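SusD superfamily protein (Parabacteroides distasonis, PDB 3OTN) probably binds carbohydrate or another nutrient at the bacterial outer membrane, as a member of the SusD family. Local coordinates at residues D384-I389 with A396-T401; K65-L70 with S76-D81. One frame throughout, in Å; residues are numbered along the deposited sequence.

Contact 1: residues D384-I389 with A396-T401; sequences DIVNQI and APFKQT. With EDO (1,2-ethanediol), chain S.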
loop_
_atom_site.group_PDB
_atom_site.type_symbol
_atom_site.label_atom_id
_atom_site.label_comp_id
_atom_site.label_asym_id
_atom_site.label_seq_id
_atom_site.Cartn_x
_atom_site.Cartn_y
_atom_site.Cartn_z
ATOM N N ASP A 384 -3.837 20.023 -14.159
ATOM C CA ASP A 384 -3.282 20.723 -12.992
ATOM C C ASP A 384 -2.644 19.738 -11.991
ATOM O O ASP A 384 -1.623 20.042 -11.416
ATOM C CB ASP A 384 -4.360 21.583 -12.285
ATOM C CG ASP A 384 -4.776 22.804 -13.083
ATOM O OD1 ASP A 384 -4.077 23.200 -14.040
ATOM O OD2 ASP A 384 -5.830 23.388 -12.749
ATOM N N ILE A 385 -3.243 18.565 -11.793
ATOM C CA ILE A 385 -2.712 17.537 -10.866
ATOM C C ILE A 385 -1.312 17.069 -11.314
ATOM O O ILE A 385 -0.363 17.099 -10.523
ATOM C CB ILE A 385 -3.710 16.345 -10.740
ATOM C CG1 ILE A 385 -4.880 16.741 -9.839
ATOM C CG2 ILE A 385 -3.023 15.026 -10.251
ATOM C CD1 ILE A 385 -6.128 15.852 -10.004
ATOM N N VAL A 386 -1.183 16.719 -12.591
ATOM C CA VAL A 386 0.095 16.317 -13.153
ATOM C C VAL A 386 1.131 17.443 -13.040
ATOM O O VAL A 386 2.271 17.195 -12.656
ATOM C CB VAL A 386 -0.049 15.822 -14.623
ATOM C CG1 VAL A 386 1.287 15.702 -15.281
ATOM C CG2 VAL A 386 -0.747 14.455 -14.632
ATOM N N ASN A 387 0.733 18.682 -13.317
ATOM C CA ASN A 387 1.685 19.803 -13.205
ATOM C C ASN A 387 2.088 20.183 -11.770
ATOM O O ASN A 387 3.208 20.626 -11.550
ATOM C CB ASN A 387 1.168 21.015 -13.975
ATOM C CG ASN A 387 1.193 20.799 -15.482
ATOM O OD1 ASN A 387 1.973 20.002 -16.003
ATOM N ND2 ASN A 387 0.346 21.518 -16.184
ATOM N N GLN A 388 1.181 19.997 -10.810
ATOM C CA GLN A 388 1.487 20.229 -9.392
ATOM C C GLN A 388 2.511 19.202 -8.898
ATOM O O GLN A 388 3.470 19.560 -8.237
ATOM C CB GLN A 388 0.208 20.194 -8.536
ATOM C CG GLN A 388 -0.731 21.405 -8.747
ATOM C CD GLN A 388 -2.204 21.073 -8.464
ATOM O OE1 GLN A 388 -2.524 19.974 -7.988
ATOM N NE2 GLN A 388 -3.105 22.016 -8.774
ATOM N N ILE A 389 2.303 17.923 -9.246
ATOM C CA ILE A 389 3.204 16.826 -8.838
ATOM C C ILE A 389 4.563 16.982 -9.485
ATOM O O ILE A 389 5.583 16.873 -8.827
ATOM C CB ILE A 389 2.531 15.417 -9.035
ATOM C CG1 ILE A 389 1.299 15.331 -8.095
ATOM C CG2 ILE A 389 3.526 14.273 -8.778
ATOM C CD1 ILE A 389 0.296 14.243 -8.463
ATOM N N ALA A 396 9.466 20.990 -15.199
ATOM C CA ALA A 396 8.622 21.878 -15.979
ATOM C C ALA A 396 7.247 21.252 -16.229
ATOM O O ALA A 396 7.095 20.010 -16.136
ATOM C CB ALA A 396 9.320 22.237 -17.339
ATOM N N PRO A 397 6.235 22.089 -16.552
ATOM C CA PRO A 397 4.899 21.517 -16.779
ATOM C C PRO A 397 4.859 20.572 -17.970
ATOM O O PRO A 397 5.698 20.648 -18.849
ATOM C CB PRO A 397 3.988 22.740 -17.009
ATOM C CG PRO A 397 4.851 23.971 -16.861
ATOM C CD PRO A 397 6.292 23.525 -16.900
ATOM N N PHE A 398 3.906 19.652 -17.958
ATOM C CA PHE A 398 3.788 18.645 -18.998
ATOM C C PHE A 398 3.072 19.236 -20.236
ATOM O O PHE A 398 1.963 19.757 -20.123
ATOM C CB PHE A 398 3.010 17.463 -18.440
ATOM C CG PHE A 398 2.807 16.351 -19.416
ATOM C CD1 PHE A 398 3.873 15.551 -19.804
ATOM C CD2 PHE A 398 1.540 16.086 -19.927
ATOM C CE1 PHE A 398 3.692 14.493 -20.705
ATOM C CE2 PHE A 398 1.345 15.042 -20.826
ATOM C CZ PHE A 398 2.417 14.237 -21.211
ATOM N N LYS A 399 3.737 19.148 -21.383
ATOM C CA LYS A 399 3.170 19.476 -22.711
ATOM C C LYS A 399 2.316 18.313 -23.275
ATOM O O LYS A 399 2.881 17.283 -23.702
ATOM C CB LYS A 399 4.327 19.768 -23.687
ATOM C CG LYS A 399 5.475 18.716 -23.661
ATOM N N GLN A 400 0.985 18.460 -23.301
ATOM C CA GLN A 400 0.121 17.351 -23.754
ATOM C C GLN A 400 0.152 17.243 -25.274
ATOM O O GLN A 400 0.312 18.239 -25.999
ATOM C CB GLN A 400 -1.333 17.457 -23.241
ATOM C CG GLN A 400 -2.179 16.146 -23.369
ATOM C CD GLN A 400 -3.266 16.189 -24.464
ATOM O OE1 GLN A 400 -3.464 17.215 -25.110
ATOM N NE2 GLN A 400 -3.985 15.078 -24.654
ATOM N N THR A 401 0.038 16.007 -25.749
ATOM C CA THR A 401 -0.062 15.710 -27.172
ATOM C C THR A 401 -1.332 14.884 -27.450
ATOM O O THR A 401 -2.071 15.182 -28.413
ATOM C CB THR A 401 1.238 15.048 -27.702
ATOM O OG1 THR A 401 1.650 13.996 -26.816
ATOM C CG2 THR A 401 2.357 16.102 -27.800
HETATM C C1 EDO S . -6.273 20.210 -6.919
HETATM O O1 EDO S . -5.905 20.980 -8.069
HETATM C C2 EDO S . -5.033 19.904 -6.089
HETATM O O2 EDO S . -5.395 19.837 -4.703
HETATM O O HOH W 1 0.328 21.629 -19.005
#
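N387 and P397 bring their CA atoms to 5.1 Å, the shortest CA-CA distance between D384-I389, on helix 380-392, and A396-T401, the irregular chain that follows on the way to helix 403-418. The meeting rests on the side-chain amide of N387. Its OD1 accepts the backbone N-H of F398, with F398 N to N387 OD1 at 2.8 Å and an N-H...O angle of 167°. This is a nearly straight bond, although the donor stands 27° from the amide's carbonyl plane. At the other end of the same amide, N387 ND2 donates to a water 2.8 Å away, and that water donates in turn to F398 O at 2.7 Å. With CG anti to its own carbonyl carbon (chi1 -69°), the N387 side chain leaves the helix to one side and its amide end turns in to the loop. P397 lies across this side chain at about a right angle, its CB 3.5 Å from N387 OD1. Beside the polar group, V386 CG1 meets F398 CB at 4.0 Å, and both residues also touch E409 of helix 403-418. The contact is plain structural packing in the RagB/SusD part of the chain, pinning the connection between the two helices to the side of the first. The backbone N-H and C=O of F398, which lies in no regular helix or strand, are thus both met from N387, directly and through the water, and having both ends engaged should fix which way that amide is flipped.

Contact 2: residues K65-L70 with S76-D81; sequences KDFQDL and SLYIED. With EDO (1,2-ethanediol), chain L.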
loop_
_atom_site.group_PDB
_atom_site.type_symbol
_atom_site.label_atom_id
_atom_site.label_comp_id
_atom_site.label_asym_id
_atom_site.label_seq_id
_atom_site.Cartn_x
_atom_site.Cartn_y
_atom_site.Cartn_z
ATOM N N LYS A 65 15.287 -14.037 -3.220
ATOM C CA LYS A 65 15.692 -15.009 -4.249
ATOM C C LYS A 65 14.549 -15.696 -4.998
ATOM O O LYS A 65 14.606 -15.774 -6.216
ATOM C CB LYS A 65 16.633 -16.101 -3.688
ATOM N N ASP A 66 13.552 -16.227 -4.278
ATOM C CA ASP A 66 12.368 -16.862 -4.926
ATOM C C ASP A 66 11.726 -15.903 -5.976
ATOM O O ASP A 66 11.353 -16.310 -7.076
ATOM C CB ASP A 66 11.267 -17.191 -3.909
ATOM C CG ASP A 66 11.440 -18.521 -3.202
ATOM O OD1 ASP A 66 12.522 -19.132 -3.247
ATOM O OD2 ASP A 66 10.451 -18.914 -2.541
ATOM N N PHE A 67 11.593 -14.645 -5.588
ATOM C CA PHE A 67 10.945 -13.613 -6.394
ATOM C C PHE A 67 11.847 -13.247 -7.580
ATOM O O PHE A 67 11.380 -13.219 -8.711
ATOM C CB PHE A 67 10.590 -12.386 -5.546
ATOM C CG PHE A 67 9.690 -12.710 -4.369
ATOM C CD1 PHE A 67 10.232 -13.149 -3.186
ATOM C CD2 PHE A 67 8.313 -12.641 -4.476
ATOM C CE1 PHE A 67 9.447 -13.492 -2.101
ATOM C CE2 PHE A 67 7.498 -12.998 -3.387
ATOM C CZ PHE A 67 8.085 -13.406 -2.190
ATOM N N GLN A 68 13.135 -13.009 -7.324
ATOM C CA GLN A 68 14.104 -12.779 -8.434
ATOM C C GLN A 68 14.187 -13.909 -9.455
ATOM O O GLN A 68 14.358 -13.667 -10.653
ATOM C CB GLN A 68 15.518 -12.519 -7.896
ATOM C CG GLN A 68 16.456 -11.921 -8.929
ATOM C CD GLN A 68 17.768 -11.465 -8.317
ATOM O OE1 GLN A 68 18.397 -12.211 -7.581
ATOM N NE2 GLN A 68 18.181 -10.232 -8.621
ATOM N N ASP A 69 14.097 -15.142 -8.973
ATOM C CA ASP A 69 14.263 -16.306 -9.827
ATOM C C ASP A 69 12.983 -16.755 -10.518
ATOM O O ASP A 69 13.010 -17.718 -11.296
ATOM C CB ASP A 69 14.845 -17.470 -9.017
ATOM C CG ASP A 69 16.289 -17.227 -8.592
ATOM O OD1 ASP A 69 16.942 -16.324 -9.153
ATOM O OD2 ASP A 69 16.756 -17.952 -7.700
ATOM N N LEU A 70 11.870 -16.075 -10.242
ATOM C CA LEU A 70 10.561 -16.545 -10.689
ATOM C C LEU A 70 10.324 -17.998 -10.244
ATOM O O LEU A 70 9.945 -18.860 -11.046
ATOM C CB LEU A 70 10.399 -16.342 -12.198
ATOM C CG LEU A 70 9.526 -15.160 -12.626
ATOM C CD1 LEU A 70 9.949 -13.851 -12.034
ATOM C CD2 LEU A 70 9.521 -15.101 -14.155
ATOM N N SER A 76 6.535 -19.886 -0.271
ATOM C CA SER A 76 7.223 -18.573 -0.165
ATOM C C SER A 76 6.790 -17.762 1.067
ATOM O O SER A 76 5.724 -17.961 1.645
ATOM C CB SER A 76 7.049 -17.774 -1.449
ATOM O OG SER A 76 7.773 -18.433 -2.509
ATOM N N LEU A 77 7.657 -16.869 1.494
ATOM C CA LEU A 77 7.366 -15.986 2.600
ATOM C C LEU A 77 6.243 -14.993 2.310
ATOM O O LEU A 77 5.832 -14.783 1.154
ATOM C CB LEU A 77 8.650 -15.242 3.003
ATOM C CG LEU A 77 9.824 -16.089 3.507
ATOM C CD1 LEU A 77 11.014 -15.212 3.807
ATOM C CD2 LEU A 77 9.412 -16.910 4.735
ATOM N N TYR A 78 5.760 -14.373 3.388
ATOM C CA TYR A 78 4.774 -13.276 3.387
ATOM C C TYR A 78 3.343 -13.672 3.115
ATOM O O TYR A 78 2.434 -13.125 3.732
ATOM C CB TYR A 78 5.197 -12.120 2.458
ATOM C CG TYR A 78 6.672 -11.863 2.495
ATOM C CD1 TYR A 78 7.290 -11.570 3.694
ATOM C CD2 TYR A 78 7.476 -11.998 1.353
ATOM C CE1 TYR A 78 8.649 -11.391 3.783
ATOM C CE2 TYR A 78 8.889 -11.802 1.429
ATOM C CZ TYR A 78 9.454 -11.493 2.665
ATOM O OH TYR A 78 10.826 -11.299 2.833
ATOM N N ILE A 79 3.116 -14.562 2.146
ATOM C CA ILE A 79 1.781 -14.917 1.740
ATOM C C ILE A 79 0.941 -15.493 2.921
ATOM O O ILE A 79 -0.249 -15.219 3.012
ATOM C CB ILE A 79 1.744 -15.851 0.477
ATOM C CG1 ILE A 79 2.461 -17.183 0.745
ATOM C CG2 ILE A 79 2.320 -15.117 -0.780
ATOM C CD1 ILE A 79 2.473 -18.122 -0.421
ATOM N N GLU A 80 1.547 -16.265 3.819
ATOM C CA GLU A 80 0.828 -16.788 4.991
ATOM C C GLU A 80 0.324 -15.670 5.886
ATOM O O GLU A 80 -0.801 -15.718 6.373
ATOM C CB GLU A 80 1.722 -17.711 5.837
ATOM C CG GLU A 80 1.768 -19.092 5.321
ATOM C CD GLU A 80 2.780 -19.957 6.033
ATOM O OE1 GLU A 80 4.005 -19.692 5.914
ATOM O OE2 GLU A 80 2.331 -20.932 6.658
ATOM N N ASP A 81 1.184 -14.679 6.118
ATOM C CA ASP A 81 0.872 -13.562 7.026
ATOM C C ASP A 81 -0.278 -12.737 6.454
ATOM O O ASP A 81 -1.192 -12.350 7.172
ATOM C CB ASP A 81 2.113 -12.676 7.224
ATOM C CG ASP A 81 3.331 -13.487 7.667
ATOM O OD1 ASP A 81 3.476 -13.683 8.876
ATOM O OD2 ASP A 81 4.079 -13.998 6.804
HETATM C C1 EDO L . 6.088 -20.031 -10.249
HETATM O O1 EDO L . 6.923 -19.169 -9.484
HETATM C C2 EDO L . 6.965 -20.996 -11.014
HETATM O O2 EDO L . 7.617 -20.229 -12.017
#
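The connection between short helix 64-68 and helix 79-100, in the N-terminal part of this SusD-family chain, brings D66 and F67 against S76 and Y78. The polar link is the hydroxyl of S76, which donates to the carboxylate of D66 with S76 OG to D66 OD2 at 2.7 Å. OD2 receives it on its anti lone pair, the one directed away from OD1; D66 carries CG anti to its carbonyl carbon (chi1 -85°), the setting in which OD2 meets the serine. The same S76 OG is also hydrogen-bonded to S73 N, which ties the intervening turn to this pair, and D66 OD2 takes a second, weak bond from N63 ND2. With an alanine at D66 the S76 hydroxyl is likely to lose its carboxylate acceptor and N63 ND2 a weak one. Two helix ends frame the connection: L70, with positive phi (53°), closes the first in a Schellman motif, and Y78 is the N-cap residue of the second. Beside the polar pair F67 and Y78 cross obliquely, F67 CZ 3.9 Å from Y78 CD2 and near the plane of the tyrosine ring, at its edge. L77 CB sits 3.6 Å above the plane of that ring, over its centre. The phenol hydroxyl has its partner elsewhere, at S62 O just before helix 64-68, while F67 also meets the ring of Y50 with the planes at about 55°.

How the contacts relate
Contacts 1 and 2 lie in series along the chain, 65-81 closing long before 384-401 opens; contact 2 lies in the N-terminal starch-binding-associated region, contact 1 in the RagB/SusD region. Their centres are about 38 Å apart and their nearest atoms about 28 Å, so neither touches the other. Contact 2 is buried, its centre about 18 Å from the centre of the chain; contact 1, its centre about 25 Å from that point, is only partly buried. Each joins segments separated by a few residues, side chain to backbone in contact 1 and side chain to side chain in contact 2. The ethanediols near both are probably solvent additives and do not by themselves mark a carbohydrate site.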